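Local coordinates for Atu0111 protein (Agrobacterium tumefaciens, PDB 2FSQ) that is of unknown function but may act on phosphoester bonds, as 2H phosphoesterases do, at residues 53-58 with 211-216; 137-142 with 178-183. One frame throughout, in Å; residues are numbered along the deposited sequence.

Contact 1: 53-58 with 211-216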
ATOM      1  N   SER A  53     -14.520   1.082 -12.427  1.00 17.92           N
ATOM      2  CA  SER A  53     -13.751   0.533 -13.560  1.00 16.86           C
ATOM      3  C   SER A  53     -13.730  -0.991 -13.476  1.00 16.66           C
ATOM      4  O   SER A  53     -13.969  -1.555 -12.407  1.00 16.73           O
ATOM      5  CB  SER A  53     -12.320   1.085 -13.533  1.00 17.17           C
ATOM      6  OG  SER A  53     -11.637   0.643 -12.374  1.00 16.49           O
ATOM      7  N   GLN A  54     -13.420  -1.658 -14.591  0.70 15.92           N
ATOM      8  CA  GLN A  54     -13.336  -3.120 -14.589  0.70 16.29           C
ATOM      9  C   GLN A  54     -12.170  -3.601 -13.705  0.70 15.10           C
ATOM     10  O   GLN A  54     -12.226  -4.693 -13.118  0.70 15.94           O
ATOM     11  CB  GLN A  54     -13.274  -3.666 -16.019  0.70 16.68           C
ATOM     12  CG  GLN A  54     -14.550  -3.319 -16.831  0.70 19.92           C
ATOM     13  CD  GLN A  54     -14.916  -4.332 -17.917  0.70 23.56           C
ATOM     14  OE1 GLN A  54     -15.972  -4.209 -18.555  0.70 25.78           O
ATOM     15  NE2 GLN A  54     -14.053  -5.322 -18.140  0.70 26.57           N
ATOM     16  N   THR A  55     -11.123  -2.776 -13.596  1.00 15.04           N
ATOM     17  CA  THR A  55     -10.007  -3.085 -12.697  1.00 14.47           C
ATOM     18  C   THR A  55     -10.508  -3.152 -11.254  1.00 14.24           C
ATOM     19  O   THR A  55     -10.222  -4.104 -10.521  1.00 14.95           O
ATOM     20  CB  THR A  55      -8.864  -2.038 -12.798  1.00 14.18           C
ATOM     21  OG1 THR A  55      -8.175  -2.196 -14.041  1.00 14.70           O
ATOM     22  CG2 THR A  55      -7.836  -2.237 -11.710  1.00 14.14           C
ATOM     23  N   GLU A  56     -11.274  -2.143 -10.856  1.00 14.41           N
ATOM     24  CA  GLU A  56     -11.776  -2.122  -9.496  1.00 15.04           C
ATOM     25  C   GLU A  56     -12.685  -3.317  -9.216  1.00 14.85           C
ATOM     26  O   GLU A  56     -12.545  -3.984  -8.187  1.00 15.86           O
ATOM     27  CB  GLU A  56     -12.493  -0.817  -9.196  1.00 15.32           C
ATOM     28  CG  GLU A  56     -12.998  -0.740  -7.769  1.00 16.89           C
ATOM     29  CD  GLU A  56     -13.917   0.437  -7.542  1.00 17.48           C
ATOM     30  OE1 GLU A  56     -14.998   0.461  -8.162  1.00 18.45           O
ATOM     31  OE2 GLU A  56     -13.592   1.317  -6.712  1.00 19.71           O
ATOM     32  N   SER A  57     -13.606  -3.615 -10.136  1.00 16.15           N
ATOM     33  CA  SER A  57     -14.480  -4.771  -9.963  1.00 16.81           C
ATOM     34  C   SER A  57     -13.717  -6.084  -9.840  1.00 15.72           C
ATOM     35  O   SER A  57     -14.063  -6.948  -9.026  1.00 16.24           O
ATOM     36  CB  SER A  57     -15.506  -4.839 -11.102  1.00 17.52           C
ATOM     37  OG  SER A  57     -16.384  -3.724 -11.031  1.00 21.63           O
ATOM     38  N   ALA A  58     -12.663  -6.239 -10.642  1.00 15.62           N
ATOM     39  CA  ALA A  58     -11.839  -7.437 -10.569  1.00 15.38           C
ATOM     40  C   ALA A  58     -11.180  -7.564  -9.181  1.00 14.77           C
ATOM     41  O   ALA A  58     -11.164  -8.654  -8.572  1.00 15.71           O
ATOM     42  CB  ALA A  58     -10.783  -7.420 -11.660  1.00 16.16           C
ATOM     43  N   VAL A 211      -6.095 -12.046 -15.730  1.00 17.07           N
ATOM     44  CA  VAL A 211      -6.920 -12.044 -16.940  1.00 17.87           C
ATOM     45  C   VAL A 211      -7.933 -10.903 -16.942  1.00 17.30           C
ATOM     46  O   VAL A 211      -8.139 -10.243 -17.965  1.00 17.65           O
ATOM     47  CB  VAL A 211      -7.632 -13.405 -17.139  1.00 18.83           C
ATOM     48  CG1 VAL A 211      -8.649 -13.332 -18.287  1.00 19.69           C
ATOM     49  CG2 VAL A 211      -6.604 -14.510 -17.406  1.00 20.20           C
ATOM     50  N   ALA A 212      -8.573 -10.675 -15.801  1.00 16.60           N
ATOM     51  CA  ALA A 212      -9.624  -9.664 -15.709  1.00 16.41           C
ATOM     52  C   ALA A 212      -9.075  -8.249 -15.719  1.00 15.72           C
ATOM     53  O   ALA A 212      -9.758  -7.309 -16.157  1.00 17.48           O
ATOM     54  CB  ALA A 212     -10.462  -9.876 -14.456  1.00 16.55           C
ATOM     55  N   ALA A 213      -7.849  -8.087 -15.213  1.00 14.84           N
ATOM     56  CA  ALA A 213      -7.228  -6.766 -15.089  1.00 14.08           C
ATOM     57  C   ALA A 213      -5.753  -6.906 -15.459  1.00 13.79           C
ATOM     58  O   ALA A 213      -4.891  -6.862 -14.584  1.00 14.46           O
ATOM     59  CB  ALA A 213      -7.375  -6.226 -13.657  1.00 13.77           C
ATOM     60  N   PRO A 214      -5.458  -7.102 -16.753  1.00 13.64           N
ATOM     61  CA  PRO A 214      -4.068  -7.329 -17.163  1.00 13.43           C
ATOM     62  C   PRO A 214      -3.142  -6.121 -16.954  1.00 13.59           C
ATOM     63  O   PRO A 214      -1.925  -6.279 -16.893  1.00 13.95           O
ATOM     64  CB  PRO A 214      -4.185  -7.666 -18.658  1.00 14.15           C
ATOM     65  CG  PRO A 214      -5.474  -7.062 -19.071  1.00 14.12           C
ATOM     66  CD  PRO A 214      -6.390  -7.207 -17.896  1.00 13.97           C
ATOM     67  N   VAL A 215      -3.721  -4.928 -16.889  0.50 12.84           N
ATOM     68  CA  VAL A 215      -3.056  -3.781 -16.279  0.50 12.87           C
ATOM     69  C   VAL A 215      -4.003  -3.236 -15.223  0.50 12.82           C
ATOM     70  O   VAL A 215      -5.235  -3.299 -15.366  0.50 12.47           O
ATOM     71  CB  VAL A 215      -2.669  -2.674 -17.291  0.50 13.05           C
ATOM     72  CG1 VAL A 215      -1.501  -3.115 -18.140  0.50 12.34           C
ATOM     73  CG2 VAL A 215      -3.862  -2.268 -18.157  0.50 12.91           C
ATOM     74  N   ILE A 216      -3.430  -2.707 -14.154  1.00 12.83           N
ATOM     75  CA  ILE A 216      -4.229  -2.226 -13.043  1.00 13.59           C
ATOM     76  C   ILE A 216      -4.498  -0.756 -13.305  1.00 13.45           C
ATOM     77  O   ILE A 216      -3.644   0.100 -13.044  1.00 14.34           O
ATOM     78  CB  ILE A 216      -3.513  -2.464 -11.692  1.00 13.17           C
ATOM     79  CG1 ILE A 216      -3.204  -3.958 -11.510  1.00 14.47           C
ATOM     80  CG2 ILE A 216      -4.362  -1.935 -10.533  1.00 13.78           C
ATOM     81  CD1 ILE A 216      -4.388  -4.895 -11.683  1.00 16.01           C
TER

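Contact 2: 137-142 with 178-183. With ACY (acetic acid), chain B.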
ATOM      1  N   GLY A 137       1.670 -10.992  -8.048  1.00 13.46           N
ATOM      2  CA  GLY A 137       1.531 -11.959  -6.952  1.00 13.88           C
ATOM      3  C   GLY A 137       0.368 -11.569  -6.080  1.00 13.20           C
ATOM      4  O   GLY A 137      -0.052 -10.415  -6.094  1.00 13.00           O
ATOM      5  N   LEU A 138      -0.121 -12.533  -5.301  1.00 13.85           N
ATOM      6  CA  LEU A 138      -1.183 -12.310  -4.314  1.00 14.18           C
ATOM      7  C   LEU A 138      -0.787 -12.952  -3.011  1.00 14.37           C
ATOM      8  O   LEU A 138      -0.213 -14.038  -2.983  1.00 14.44           O
ATOM      9  CB  LEU A 138      -2.511 -12.942  -4.756  1.00 15.57           C
ATOM     10  CG  LEU A 138      -3.496 -12.288  -5.702  1.00 18.30           C
ATOM     11  CD1 LEU A 138      -4.790 -13.090  -5.696  1.00 15.56           C
ATOM     12  CD2 LEU A 138      -3.755 -10.859  -5.285  1.00 18.73           C
ATOM     13  N   ARG A 139      -1.157 -12.299  -1.924  0.60 13.01           N
ATOM     14  CA  ARG A 139      -0.919 -12.834  -0.586  0.60 13.31           C
ATOM     15  C   ARG A 139      -2.078 -12.332   0.272  0.60 13.74           C
ATOM     16  O   ARG A 139      -2.846 -11.489  -0.165  0.60 13.27           O
ATOM     17  CB  ARG A 139       0.425 -12.326  -0.084  0.60 13.40           C
ATOM     18  CG  ARG A 139       0.492 -10.810  -0.126  0.60 13.01           C
ATOM     19  CD  ARG A 139       1.872 -10.266   0.052  0.60 14.87           C
ATOM     20  NE  ARG A 139       1.846  -8.825  -0.186  0.60 17.19           N
ATOM     21  CZ  ARG A 139       2.924  -8.058  -0.256  0.60 14.72           C
ATOM     22  NH1 ARG A 139       4.132  -8.585  -0.102  0.60 17.94           N
ATOM     23  NH2 ARG A 139       2.790  -6.754  -0.473  0.60 15.71           N
ATOM     24  N   PRO A 140      -2.244 -12.876   1.486  1.00 14.28           N
ATOM     25  CA  PRO A 140      -3.405 -12.424   2.280  1.00 14.52           C
ATOM     26  C   PRO A 140      -3.529 -10.915   2.487  1.00 14.45           C
ATOM     27  O   PRO A 140      -4.648 -10.411   2.585  1.00 15.16           O
ATOM     28  CB  PRO A 140      -3.215 -13.147   3.612  1.00 15.64           C
ATOM     29  CG  PRO A 140      -2.523 -14.406   3.209  1.00 15.45           C
ATOM     30  CD  PRO A 140      -1.508 -13.950   2.178  1.00 15.26           C
ATOM     31  N   VAL A 141      -2.407 -10.194   2.517  1.00 13.49           N
ATOM     32  CA  VAL A 141      -2.487  -8.741   2.675  1.00 13.19           C
ATOM     33  C   VAL A 141      -2.783  -7.974   1.382  1.00 11.83           C
ATOM     34  O   VAL A 141      -3.042  -6.771   1.430  1.00 12.47           O
ATOM     35  CB  VAL A 141      -1.237  -8.125   3.362  1.00 12.80           C
ATOM     36  CG1 VAL A 141      -1.135  -8.610   4.800  1.00 14.49           C
ATOM     37  CG2 VAL A 141       0.043  -8.423   2.609  1.00 13.92           C
ATOM     38  N   GLY A 142      -2.711  -8.637   0.222  1.00 12.19           N
ATOM     39  CA  GLY A 142      -3.040  -7.933  -1.010  1.00 12.51           C
ATOM     40  C   GLY A 142      -2.224  -8.324  -2.231  1.00 12.29           C
ATOM     41  O   GLY A 142      -1.778  -9.451  -2.352  1.00 14.43           O
ATOM     42  N   GLU A 178       8.964  -2.654  -2.900  1.00 11.33           N
ATOM     43  CA  GLU A 178       7.940  -3.538  -3.438  1.00 12.08           C
ATOM     44  C   GLU A 178       6.594  -2.802  -3.567  1.00 11.52           C
ATOM     45  O   GLU A 178       5.947  -2.449  -2.563  1.00 11.53           O
ATOM     46  CB  GLU A 178       7.786  -4.768  -2.532  1.00 12.71           C
ATOM     47  CG  GLU A 178       6.752  -5.757  -3.048  1.00 14.87           C
ATOM     48  CD  GLU A 178       6.662  -6.992  -2.190  1.00 18.54           C
ATOM     49  OE1 GLU A 178       6.175  -6.889  -1.048  1.00 23.08           O
ATOM     50  OE2 GLU A 178       7.070  -8.064  -2.673  1.00 23.83           O
ATOM     51  N   PHE A 179       6.194  -2.555  -4.810  1.00 11.10           N
ATOM     52  CA  PHE A 179       4.895  -1.964  -5.065  1.00 11.12           C
ATOM     53  C   PHE A 179       3.785  -2.947  -4.742  1.00 11.36           C
ATOM     54  O   PHE A 179       3.897  -4.137  -5.010  1.00 11.32           O
ATOM     55  CB  PHE A 179       4.782  -1.508  -6.521  1.00 11.61           C
ATOM     56  CG  PHE A 179       5.694  -0.374  -6.867  1.00 12.80           C
ATOM     57  CD1 PHE A 179       5.336   0.942  -6.586  1.00 13.27           C
ATOM     58  CD2 PHE A 179       6.918  -0.622  -7.477  1.00 14.80           C
ATOM     59  CE1 PHE A 179       6.194   1.987  -6.913  1.00 14.52           C
ATOM     60  CE2 PHE A 179       7.762   0.418  -7.797  1.00 14.90           C
ATOM     61  CZ  PHE A 179       7.411   1.716  -7.512  1.00 14.67           C
ATOM     62  N   HIS A 180       2.688  -2.436  -4.201  1.00 10.75           N
ATOM     63  CA  HIS A 180       1.600  -3.314  -3.805  1.00 11.50           C
ATOM     64  C   HIS A 180       0.313  -2.545  -3.640  1.00 10.66           C
ATOM     65  O   HIS A 180       0.332  -1.312  -3.496  1.00 11.32           O
ATOM     66  CB  HIS A 180       1.946  -4.032  -2.503  1.00 12.25           C
ATOM     67  CG  HIS A 180       2.221  -3.100  -1.370  1.00 11.42           C
ATOM     68  ND1 HIS A 180       3.416  -2.417  -1.244  1.00 11.85           N
ATOM     69  CD2 HIS A 180       1.454  -2.721  -0.318  1.00 13.67           C
ATOM     70  CE1 HIS A 180       3.373  -1.659  -0.158  1.00 13.48           C
ATOM     71  NE2 HIS A 180       2.200  -1.834   0.427  1.00 13.90           N
ATOM     72  N   ILE A 181      -0.803  -3.268  -3.681  1.00 11.16           N
ATOM     73  CA  ILE A 181      -2.073  -2.731  -3.206  1.00 11.35           C
ATOM     74  C   ILE A 181      -2.479  -3.531  -1.969  1.00 10.75           C
ATOM     75  O   ILE A 181      -2.604  -4.752  -2.009  1.00 12.15           O
ATOM     76  CB  ILE A 181      -3.161  -2.819  -4.291  1.00 11.99           C
ATOM     77  CG1 ILE A 181      -2.815  -1.828  -5.404  1.00 13.33           C
ATOM     78  CG2 ILE A 181      -4.534  -2.522  -3.692  1.00 13.65           C
ATOM     79  CD1 ILE A 181      -3.775  -1.812  -6.577  1.00 17.58           C
ATOM     80  N   THR A 182      -2.670  -2.829  -0.865  1.00 10.75           N
ATOM     81  CA  THR A 182      -3.084  -3.470   0.372  1.00 10.98           C
ATOM     82  C   THR A 182      -4.586  -3.753   0.326  1.00 11.37           C
ATOM     83  O   THR A 182      -5.385  -2.860   0.071  1.00 12.91           O
ATOM     84  CB  THR A 182      -2.745  -2.546   1.542  1.00 11.58           C
ATOM     85  OG1 THR A 182      -1.318  -2.421   1.612  1.00 13.21           O
ATOM     86  CG2 THR A 182      -3.302  -3.105   2.879  1.00 13.65           C
ATOM     87  N   LEU A 183      -4.942  -5.013   0.549  1.00 11.17           N
ATOM     88  CA  LEU A 183      -6.335  -5.380   0.769  1.00 12.41           C
ATOM     89  C   LEU A 183      -6.623  -5.521   2.268  1.00 12.19           C
ATOM     90  O   LEU A 183      -7.750  -5.294   2.703  1.00 13.25           O
ATOM     91  CB  LEU A 183      -6.678  -6.693   0.055  1.00 12.12           C
ATOM     92  CG  LEU A 183      -6.612  -6.643  -1.474  1.00 14.26           C
ATOM     93  CD1 LEU A 183      -6.977  -7.999  -2.027  1.00 16.61           C
ATOM     94  CD2 LEU A 183      -7.531  -5.569  -2.042  1.00 16.58           C
TER
HETATM   95  C   ACY B 450       0.572   0.439   1.820  1.00 28.03           C
HETATM   96  O   ACY B 450      -0.681   0.380   1.690  1.00 28.20           O
HETATM   97  OXT ACY B 450       1.308   1.254   1.202  1.00 28.57           O
HETATM   98  CH3 ACY B 450       1.243  -0.556   2.724  1.00 28.45           C
HETATM   99  O   HOH W   1      -0.125  -6.175  -0.469  1.00 21.81           O
HETATM  100  O   HOH W   2       5.160  -4.863   0.474  1.00 29.69           O

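Contact 1: 53-58 with 211-216
At the start of helix 54-67, A58 points its methyl at the corner where helix 195-212 ends and the chain runs on to I216, while T55, one turn earlier, meets it with its branches. A58 makes its contact methyl to methyl: its CB lies 3.7 Å from the CB of A212 and 4.1 Å from the CB of A213, and with such small groups the A58 and A212 backbones come within 6.0 Å, CA to CA. The pair T55 and A213 is nearer still, 5.2 Å between CA atoms. T55 divides its branches. With chi1 at -72°, CG2 stands anti to the backbone N and reaches the CG2 of I216 at 3.7 Å; the two side chains cross at about a right angle and meet through their branch methyls. The hydroxyl lies beside the backbone N and is hydrogen-bonded to the amide of Q217, just past I216. The arrangement is a helix N-terminus set against a helix C-terminus in an alpha/beta fold. S53 is the N-cap: its OG accepts from E56 N at 3.2 Å with an N-H...O angle of 160°, and is also bonded to V50 O, which fixes the first turn that presents T55. On the opposing segment, A213 is the first residue to leave helical angles, and the chain after it brings I216 back to the core. There I216 is backbone-bonded to M133, and its side chain rests on M143 and M145 of strand 142-147, while A212 lies at the exposed end of the interface.

Contact 2: 137-142 with 178-183
The turn of the beta-hairpin formed by strands 133-139 and 142-147 meets strand 179-182, an outer strand of the three-stranded antiparallel sheet, whose H180-I181-T182 sequence matches the HxT signature of 2H phosphoesterases. The tight part is backbone. R139 to G142 form a type I turn, closed by hydrogen bonds in both directions between the two residues. V141 O, at the turn, accepts from L183 N at 2.7 Å, the donor lying above the carbonyl plane. G142 and T182 make an antiparallel non-hydrogen-bonded pair, 4.7 Å between CA atoms, and G142 CA-H points at I181 O. A CB on G142 would collide with I181 O and with the carbonyl of V141, so only glycine fits. L183 covers this corner with its CB and CG.

The other side is polar and watery. R139, in the conformer given, leaves its backbone in the crowded chi1 position (55°) and then extends to meet E178 tip to tip: NH1 donates to E178 OE1 at 2.8 Å in a salt bridge, the guanidinium and carboxylate planes 70° apart. NH2 instead feeds two waters, one donating on to I181 O and the other to E178 OE1; the water bound to E178 OE1 also lies 3.4 Å above one face of the H180 ring. H180 ND1 donates to E178 O at 2.9 Å in the ring plane, which fixes the ring's rotation. An acetic acid molecule, probably from the crystallisation liquor, is hydrogen-bonded by T182 and T86, consistent with a site for an anionic group: T182 OG1 donates to its O atom at 2.9 Å.

The centres of contacts 1 and 2 are about 15 Å apart, yet they touch, I216 CG2 lying 4.0 Å from I181 CD1. In chain order, contact 2 is nested inside the loop that contact 1 closes. Two helices serve both: helix 54-67 begins in contact 1 and farther on packs I59 and F66 against L183, while helix 195-212 ends in contact 1 and lays L202, E205 and L206 on L138. Strand 133-139, which runs into contact 2, begins beside I216. The centre of contact 1 is about 17 Å from the chain centre, that of contact 2 about 7 Å, so contact 2 lies deeper. The shared helices thus pack behind the turn and strand carrying the probable 2H motif.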